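PDB 2PBZ: 5-formaminoimidazole-4-carboxamide-1-(Beta)-D-ribofuranosyl 5'-monophosphate synthetase from Thermococcus kodakarensis, which probably ligates formate to the amine of a purine precursor at the expense of ATP, a step on the route to IMP. Local coordinates for residues V169-H174 with R215-R220; P225-Y230 with L252-D257. One frame throughout, in Å; residues are numbered along the deposited sequence.

Contact 1: residues V169-H174 with R215-R220; sequences VYLYVH and RAIALR. With ATP (adenosine-5'-triphosphate), chain D.
L171 of strand 170-178 faces I217 and L219 of the 215-220 segment with the two backbones well apart, 8.7 Å between CA of L171 and CA of I217, so only side chains bridge them. L171 turns mainly CD2 to I217 and CD1 to L219: CD2 meets CD1 of I217 at 3.7 Å, where the side chains cross at about a right angle, and CD1 meets CD1 of L219 at 3.6 Å. I217 is extended, with CG1 anti to the backbone N (chi1 156°) and CD1 anti again beyond it, which carries its last methyl out to the leucine. V212 of the second subunit packs on L171 as well, and A218 and L219 pair with an antiparallel strand of that subunit. On the other side of strand 170-178, Y170 lays one ring face under the ATP ribose, C2' lying 3.5 Å above the ring centre. The Y172 hydroxyl gives a hydrogen bond of 3.3 Å from OH to O1A of the alpha-phosphate, an oxygen near the ring plane at its edge. Alternation along the strand thus separates an apolar face that also meets the second subunit from a nucleotide-binding one, in the ATP site of an ATP-grasp-type domain.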
loop_
_atom_site.group_PDB
_atom_site.type_symbol
_atom_site.label_atom_id
_atom_site.label_comp_id
_atom_site.label_asym_id
_atom_site.label_seq_id
_atom_site.Cartn_x
_atom_site.Cartn_y
_atom_site.Cartn_z
ATOM N N VAL A 169 -5.496 12.368 -8.790
ATOM C CA VAL A 169 -4.309 11.732 -8.261
ATOM C C VAL A 169 -2.995 12.505 -8.360
ATOM O O VAL A 169 -2.528 12.907 -9.443
ATOM C CB VAL A 169 -4.100 10.327 -8.881
ATOM C CG1 VAL A 169 -3.799 10.431 -10.348
ATOM C CG2 VAL A 169 -2.974 9.617 -8.146
ATOM N N TYR A 170 -2.399 12.697 -7.190
ATOM C CA TYR A 170 -1.133 13.383 -7.070
ATOM C C TYR A 170 -0.063 12.345 -6.799
ATOM O O TYR A 170 -0.111 11.605 -5.816
ATOM C CB TYR A 170 -1.215 14.444 -5.972
ATOM C CG TYR A 170 -1.899 15.674 -6.505
ATOM C CD1 TYR A 170 -3.259 15.654 -6.819
ATOM C CD2 TYR A 170 -1.165 16.814 -6.839
ATOM C CE1 TYR A 170 -3.868 16.730 -7.463
ATOM C CE2 TYR A 170 -1.766 17.893 -7.486
ATOM C CZ TYR A 170 -3.113 17.844 -7.801
ATOM O OH TYR A 170 -3.693 18.887 -8.483
ATOM N N LEU A 171 0.894 12.300 -7.718
ATOM C CA LEU A 171 1.977 11.342 -7.677
ATOM C C LEU A 171 3.319 11.957 -7.358
ATOM O O LEU A 171 3.693 12.993 -7.890
ATOM C CB LEU A 171 2.034 10.630 -9.023
ATOM C CG LEU A 171 0.691 9.991 -9.392
ATOM C CD1 LEU A 171 0.688 9.653 -10.883
ATOM C CD2 LEU A 171 0.448 8.747 -8.533
ATOM N N TYR A 172 4.048 11.284 -6.487
ATOM C CA TYR A 172 5.349 11.756 -6.072
ATOM C C TYR A 172 6.395 10.734 -6.501
ATOM O O TYR A 172 6.545 9.677 -5.895
ATOM C CB TYR A 172 5.334 11.990 -4.555
ATOM C CG TYR A 172 4.252 12.963 -4.154
ATOM C CD1 TYR A 172 2.909 12.590 -4.198
ATOM C CD2 TYR A 172 4.554 14.288 -3.847
ATOM C CE1 TYR A 172 1.888 13.520 -3.964
ATOM C CE2 TYR A 172 3.536 15.229 -3.603
ATOM C CZ TYR A 172 2.205 14.839 -3.670
ATOM O OH TYR A 172 1.199 15.767 -3.482
ATOM N N VAL A 173 7.110 11.063 -7.571
ATOM C CA VAL A 173 8.114 10.171 -8.120
ATOM C C VAL A 173 9.463 10.347 -7.463
ATOM O O VAL A 173 9.996 11.441 -7.393
ATOM C CB VAL A 173 8.257 10.384 -9.635
ATOM C CG1 VAL A 173 9.032 9.215 -10.257
ATOM C CG2 VAL A 173 6.874 10.517 -10.261
ATOM N N HIS A 174 10.022 9.248 -6.999
ATOM C CA HIS A 174 11.305 9.264 -6.325
ATOM C C HIS A 174 12.437 8.806 -7.245
ATOM O O HIS A 174 12.332 7.771 -7.913
ATOM C CB HIS A 174 11.217 8.360 -5.093
ATOM C CG HIS A 174 10.054 8.680 -4.206
ATOM N ND1 HIS A 174 10.010 9.811 -3.419
ATOM C CD2 HIS A 174 8.863 8.057 -4.036
ATOM C CE1 HIS A 174 8.842 9.873 -2.806
ATOM N NE2 HIS A 174 8.126 8.823 -3.165
ATOM N N ARG A 215 1.376 6.464 0.927
ATOM C CA ARG A 215 0.980 5.149 0.410
ATOM C C ARG A 215 1.846 4.786 -0.798
ATOM O O ARG A 215 1.945 5.569 -1.748
ATOM C CB ARG A 215 -0.476 5.128 -0.087
ATOM C CG ARG A 215 -1.571 5.437 0.907
ATOM C CD ARG A 215 -2.919 5.175 0.245
ATOM N NE ARG A 215 -4.068 5.658 1.013
ATOM C CZ ARG A 215 -4.474 6.927 1.059
ATOM N NH1 ARG A 215 -3.821 7.868 0.376
ATOM N NH2 ARG A 215 -5.550 7.257 1.784
ATOM N N ALA A 216 2.455 3.608 -0.781
ATOM C CA ALA A 216 3.249 3.180 -1.925
ATOM C C ALA A 216 2.247 2.787 -3.011
ATOM O O ALA A 216 1.260 2.098 -2.736
ATOM C CB ALA A 216 4.125 1.982 -1.560
ATOM N N ILE A 217 2.489 3.234 -4.241
ATOM C CA ILE A 217 1.595 2.930 -5.351
ATOM C C ILE A 217 2.333 2.408 -6.577
ATOM O O ILE A 217 3.353 2.962 -6.980
ATOM C CB ILE A 217 0.754 4.189 -5.743
ATOM C CG1 ILE A 217 0.281 4.086 -7.190
ATOM C CG2 ILE A 217 1.567 5.449 -5.567
ATOM C CD1 ILE A 217 -0.517 5.286 -7.647
ATOM N N ALA A 218 1.832 1.325 -7.154
ATOM C CA ALA A 218 2.438 0.764 -8.355
ATOM C C ALA A 218 1.805 1.468 -9.554
ATOM O O ALA A 218 0.674 1.181 -9.949
ATOM C CB ALA A 218 2.195 -0.736 -8.427
ATOM N N LEU A 219 2.550 2.405 -10.122
ATOM C CA LEU A 219 2.094 3.180 -11.263
ATOM C C LEU A 219 1.892 2.335 -12.519
ATOM O O LEU A 219 2.602 1.344 -12.737
ATOM C CB LEU A 219 3.107 4.282 -11.552
ATOM C CG LEU A 219 2.603 5.408 -12.448
ATOM C CD1 LEU A 219 1.652 6.285 -11.654
ATOM C CD2 LEU A 219 3.768 6.216 -12.965
ATOM N N ARG A 220 0.921 2.721 -13.348
ATOM C CA ARG A 220 0.674 2.011 -14.604
ATOM C C ARG A 220 2.001 2.106 -15.361
ATOM O O ARG A 220 2.522 3.198 -15.562
ATOM C CB ARG A 220 -0.446 2.691 -15.393
ATOM C CG ARG A 220 -0.946 1.898 -16.580
ATOM C CD ARG A 220 -1.178 2.813 -17.774
ATOM N NE ARG A 220 -2.484 3.467 -17.769
ATOM C CZ ARG A 220 -3.573 2.930 -18.306
ATOM N NH1 ARG A 220 -3.493 1.739 -18.888
ATOM N NH2 ARG A 220 -4.734 3.574 -18.259
HETATM P PG ATP D . 5.190 22.348 1.435
HETATM O O1G ATP D . 5.760 23.240 0.339
HETATM O O2G ATP D . 5.075 23.238 2.828
HETATM O O3G ATP D . 6.173 21.059 1.688
HETATM P PB ATP D . 3.782 20.927 -0.388
HETATM O O1B ATP D . 4.308 21.764 -1.493
HETATM O O2B ATP D . 4.733 19.628 -0.165
HETATM O O3B ATP D . 3.707 21.811 0.990
HETATM P PA ATP D . 1.952 19.545 -2.010
HETATM O O1A ATP D . 2.712 18.275 -2.018
HETATM O O2A ATP D . 2.262 20.389 -3.341
HETATM O O3A ATP D . 2.257 20.469 -0.667
HETATM O "O5'" ATP D . 0.372 19.278 -1.847
HETATM C "C5'" ATP D . -0.119 18.421 -2.833
HETATM C "C4'" ATP D . -1.591 18.260 -2.477
HETATM O "O4'" ATP D . -2.308 19.538 -2.511
HETATM C "C3'" ATP D . -2.309 17.281 -3.405
HETATM O "O3'" ATP D . -2.789 16.197 -2.651
HETATM C "C2'" ATP D . -3.435 18.052 -4.057
HETATM O "O2'" ATP D . -4.704 17.472 -3.701
HETATM C "C1'" ATP D . -3.301 19.506 -3.565
HETATM N N9 ATP D . -2.896 20.330 -4.727
HETATM C C8 ATP D . -1.633 20.799 -5.028
HETATM N N7 ATP D . -1.651 21.486 -6.122
HETATM C C5 ATP D . -2.919 21.505 -6.611
HETATM C C6 ATP D . -3.558 22.091 -7.749
HETATM N N6 ATP D . -2.803 22.836 -8.660
HETATM N N1 ATP D . -4.911 21.891 -7.924
HETATM C C2 ATP D . -5.648 21.175 -7.053
HETATM N N3 ATP D . -5.077 20.619 -5.972
HETATM C C4 ATP D . -3.743 20.768 -5.716
#

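Contact 2: residues P225-Y230 with L252-D257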
loop_
_atom_site.group_PDB
_atom_site.type_symbol
_atom_site.label_atom_id
_atom_site.label_comp_id
_atom_site.label_asym_id
_atom_site.label_seq_id
_atom_site.Cartn_x
_atom_site.Cartn_y
_atom_site.Cartn_z
ATOM N N PRO A 225 8.166 5.487 -18.501
ATOM C CA PRO A 225 9.147 6.000 -19.463
ATOM C C PRO A 225 9.155 7.529 -19.519
ATOM O O PRO A 225 10.197 8.172 -19.506
ATOM C CB PRO A 225 8.685 5.377 -20.776
ATOM C CG PRO A 225 8.143 4.063 -20.335
ATOM C CD PRO A 225 7.335 4.436 -19.117
ATOM N N GLN A 226 7.965 8.097 -19.570
ATOM C CA GLN A 226 7.792 9.538 -19.644
ATOM C C GLN A 226 8.422 10.232 -18.433
ATOM O O GLN A 226 9.063 11.279 -18.553
ATOM C CB GLN A 226 6.297 9.840 -19.700
ATOM C CG GLN A 226 5.880 10.728 -20.828
ATOM C CD GLN A 226 6.204 12.175 -20.565
ATOM O OE1 GLN A 226 7.257 12.681 -20.979
ATOM N NE2 GLN A 226 5.308 12.856 -19.852
ATOM N N LEU A 227 8.224 9.640 -17.259
ATOM C CA LEU A 227 8.756 10.215 -16.031
ATOM C C LEU A 227 10.274 10.131 -16.017
ATOM O O LEU A 227 10.960 11.044 -15.565
ATOM C CB LEU A 227 8.159 9.492 -14.820
ATOM C CG LEU A 227 6.663 9.753 -14.603
ATOM C CD1 LEU A 227 6.144 8.862 -13.499
ATOM C CD2 LEU A 227 6.422 11.223 -14.257
ATOM N N TYR A 228 10.787 9.020 -16.529
ATOM C CA TYR A 228 12.216 8.799 -16.602
ATOM C C TYR A 228 12.850 9.875 -17.454
ATOM O O TYR A 228 13.902 10.404 -17.103
ATOM C CB TYR A 228 12.492 7.436 -17.216
ATOM C CG TYR A 228 13.950 7.151 -17.413
ATOM C CD1 TYR A 228 14.810 7.012 -16.321
ATOM C CD2 TYR A 228 14.472 7.006 -18.690
ATOM C CE1 TYR A 228 16.163 6.725 -16.499
ATOM C CE2 TYR A 228 15.823 6.720 -18.883
ATOM C CZ TYR A 228 16.660 6.577 -17.779
ATOM O OH TYR A 228 17.974 6.253 -17.969
ATOM N N ASP A 229 12.201 10.183 -18.578
ATOM C CA ASP A 229 12.674 11.208 -19.494
ATOM C C ASP A 229 12.743 12.545 -18.781
ATOM O O ASP A 229 13.735 13.258 -18.890
ATOM C CB ASP A 229 11.748 11.322 -20.699
ATOM C CG ASP A 229 11.757 10.080 -21.565
ATOM O OD1 ASP A 229 12.827 9.448 -21.700
ATOM O OD2 ASP A 229 10.689 9.740 -22.129
ATOM N N TYR A 230 11.678 12.886 -18.064
ATOM C CA TYR A 230 11.644 14.140 -17.326
ATOM C C TYR A 230 12.763 14.139 -16.296
ATOM O O TYR A 230 13.417 15.154 -16.086
ATOM C CB TYR A 230 10.311 14.310 -16.602
ATOM C CG TYR A 230 9.149 14.662 -17.491
ATOM C CD1 TYR A 230 7.846 14.383 -17.094
ATOM C CD2 TYR A 230 9.346 15.267 -18.734
ATOM C CE1 TYR A 230 6.761 14.689 -17.918
ATOM C CE2 TYR A 230 8.263 15.581 -19.563
ATOM C CZ TYR A 230 6.978 15.288 -19.148
ATOM O OH TYR A 230 5.902 15.588 -19.947
ATOM N N LEU A 252 10.152 14.505 -8.111
ATOM C CA LEU A 252 9.366 15.411 -8.921
ATOM C C LEU A 252 7.922 15.185 -8.481
ATOM O O LEU A 252 7.488 14.051 -8.305
ATOM C CB LEU A 252 9.548 15.078 -10.400
ATOM C CG LEU A 252 11.001 15.136 -10.877
ATOM C CD1 LEU A 252 11.104 14.695 -12.318
ATOM C CD2 LEU A 252 11.517 16.550 -10.709
ATOM N N HIS A 253 7.192 16.265 -8.256
ATOM C CA HIS A 253 5.808 16.158 -7.824
ATOM C C HIS A 253 4.864 16.480 -8.985
ATOM O O HIS A 253 5.023 17.484 -9.671
ATOM C CB HIS A 253 5.572 17.092 -6.625
ATOM C CG HIS A 253 6.472 16.806 -5.458
ATOM N ND1 HIS A 253 6.517 17.600 -4.332
ATOM C CD2 HIS A 253 7.357 15.802 -5.246
ATOM C CE1 HIS A 253 7.391 17.099 -3.476
ATOM N NE2 HIS A 253 7.915 16.009 -4.008
ATOM N N PHE A 254 3.878 15.621 -9.205
ATOM C CA PHE A 254 2.960 15.829 -10.315
ATOM C C PHE A 254 1.498 15.726 -9.995
ATOM O O PHE A 254 1.094 15.134 -9.006
ATOM C CB PHE A 254 3.206 14.819 -11.439
ATOM C CG PHE A 254 4.502 14.990 -12.150
ATOM C CD1 PHE A 254 5.617 14.225 -11.795
ATOM C CD2 PHE A 254 4.602 15.881 -13.216
ATOM C CE1 PHE A 254 6.815 14.347 -12.511
ATOM C CE2 PHE A 254 5.790 16.008 -13.936
ATOM C CZ PHE A 254 6.893 15.242 -13.587
ATOM N N ALA A 255 0.711 16.277 -10.902
ATOM C CA ALA A 255 -0.732 16.245 -10.820
ATOM C C ALA A 255 -1.084 15.505 -12.102
ATOM O O ALA A 255 -0.762 15.981 -13.194
ATOM C CB ALA A 255 -1.296 17.651 -10.853
ATOM N N TYR A 256 -1.700 14.334 -11.994
ATOM C CA TYR A 256 -2.047 13.614 -13.209
ATOM C C TYR A 256 -3.480 13.928 -13.643
ATOM O O TYR A 256 -4.453 13.516 -13.005
ATOM C CB TYR A 256 -1.853 12.111 -13.031
ATOM C CG TYR A 256 -1.850 11.384 -14.348
ATOM C CD1 TYR A 256 -0.905 11.682 -15.325
ATOM C CD2 TYR A 256 -2.815 10.433 -14.642
ATOM C CE1 TYR A 256 -0.921 11.055 -16.569
ATOM C CE2 TYR A 256 -2.842 9.795 -15.891
ATOM C CZ TYR A 256 -1.887 10.115 -16.853
ATOM O OH TYR A 256 -1.908 9.503 -18.090
ATOM N N ASP A 257 -3.570 14.684 -14.734
ATOM C CA ASP A 257 -4.821 15.153 -15.358
ATOM C C ASP A 257 -5.158 14.050 -16.328
ATOM O O ASP A 257 -6.302 13.749 -16.612
ATOM C CB ASP A 257 -4.514 16.407 -16.196
ATOM C CG ASP A 257 -5.439 17.562 -15.913
ATOM O OD1 ASP A 257 -5.303 18.591 -16.619
ATOM O OD2 ASP A 257 -6.281 17.456 -14.997
#
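F254 of strand 249-255 points its CB toward helix 224-241, where its ring meets L227 and Y230 obliquely through CE1 and CZ. The N-to-C directions of the helix segment and strand 252-255 make 134°, their axes 11.0 Å apart at closest approach, and apolar side chains from both fill the space between. The outer end of the F254 ring is the main bump; L227 and Y230, one turn apart on the helix, come against the same side of it. L227 brings a single methyl: CD2 lies 3.6 Å from CE1 of F254, the two side chains sliding past each other in opposite directions. With CG beside the backbone N (chi1 -69°), CD1 takes the extended position and CD2, the branch folded back toward CA, meets the ring although CB does not aim at the strand. Y230 meets the ring tip beside it, its CD1 lying 3.7 Å from CZ of F254. These two rings meet rim to rim, centroids 6.0 Å apart and planes inclined by 26°, neither lying over the other's face. A looser second bump is L252, whose CD1 comes within 4.4 Å of CB of Y230. At the far end of the tyrosine, NE2 of Q226 donates to its OH at 2.8 Å, with the acceptor almost in the amide plane. This bond, made within the helix, would limit the movement of the hydroxyl end of Y230. F260 touches both L227 and F254, P112 packs on Y230, and L227 also reaches V173 and L186. Helix 224-241 thus lies against one face of the antiparallel sheet, over strands 183-194, 170-178 and 249-255, while Y228 turns from this strand to meet F38 of the second subunit edge-to-face.

Contacts 1 and 2 are both buried and share one antiparallel sheet, in which strands 170-178 and 249-255 are neighbours: L171 O probably accepts a hydrogen bond from F254 N at 2.9 Å, and V169 O one from Y256 N. Strand 218-219 leads into helix 224-241, and L219 packs on L227, so the hydrophobic layers of the two contacts adjoin. Their chemistry differs with place. Contact 1 is wholly aliphatic where its segments meet and carries ATP on its opposite face, whereas contact 2 mixes aromatic and aliphatic groups between helix and sheet, with the side chain of F254 about 10 Å from the bound ATP. The second subunit borders both.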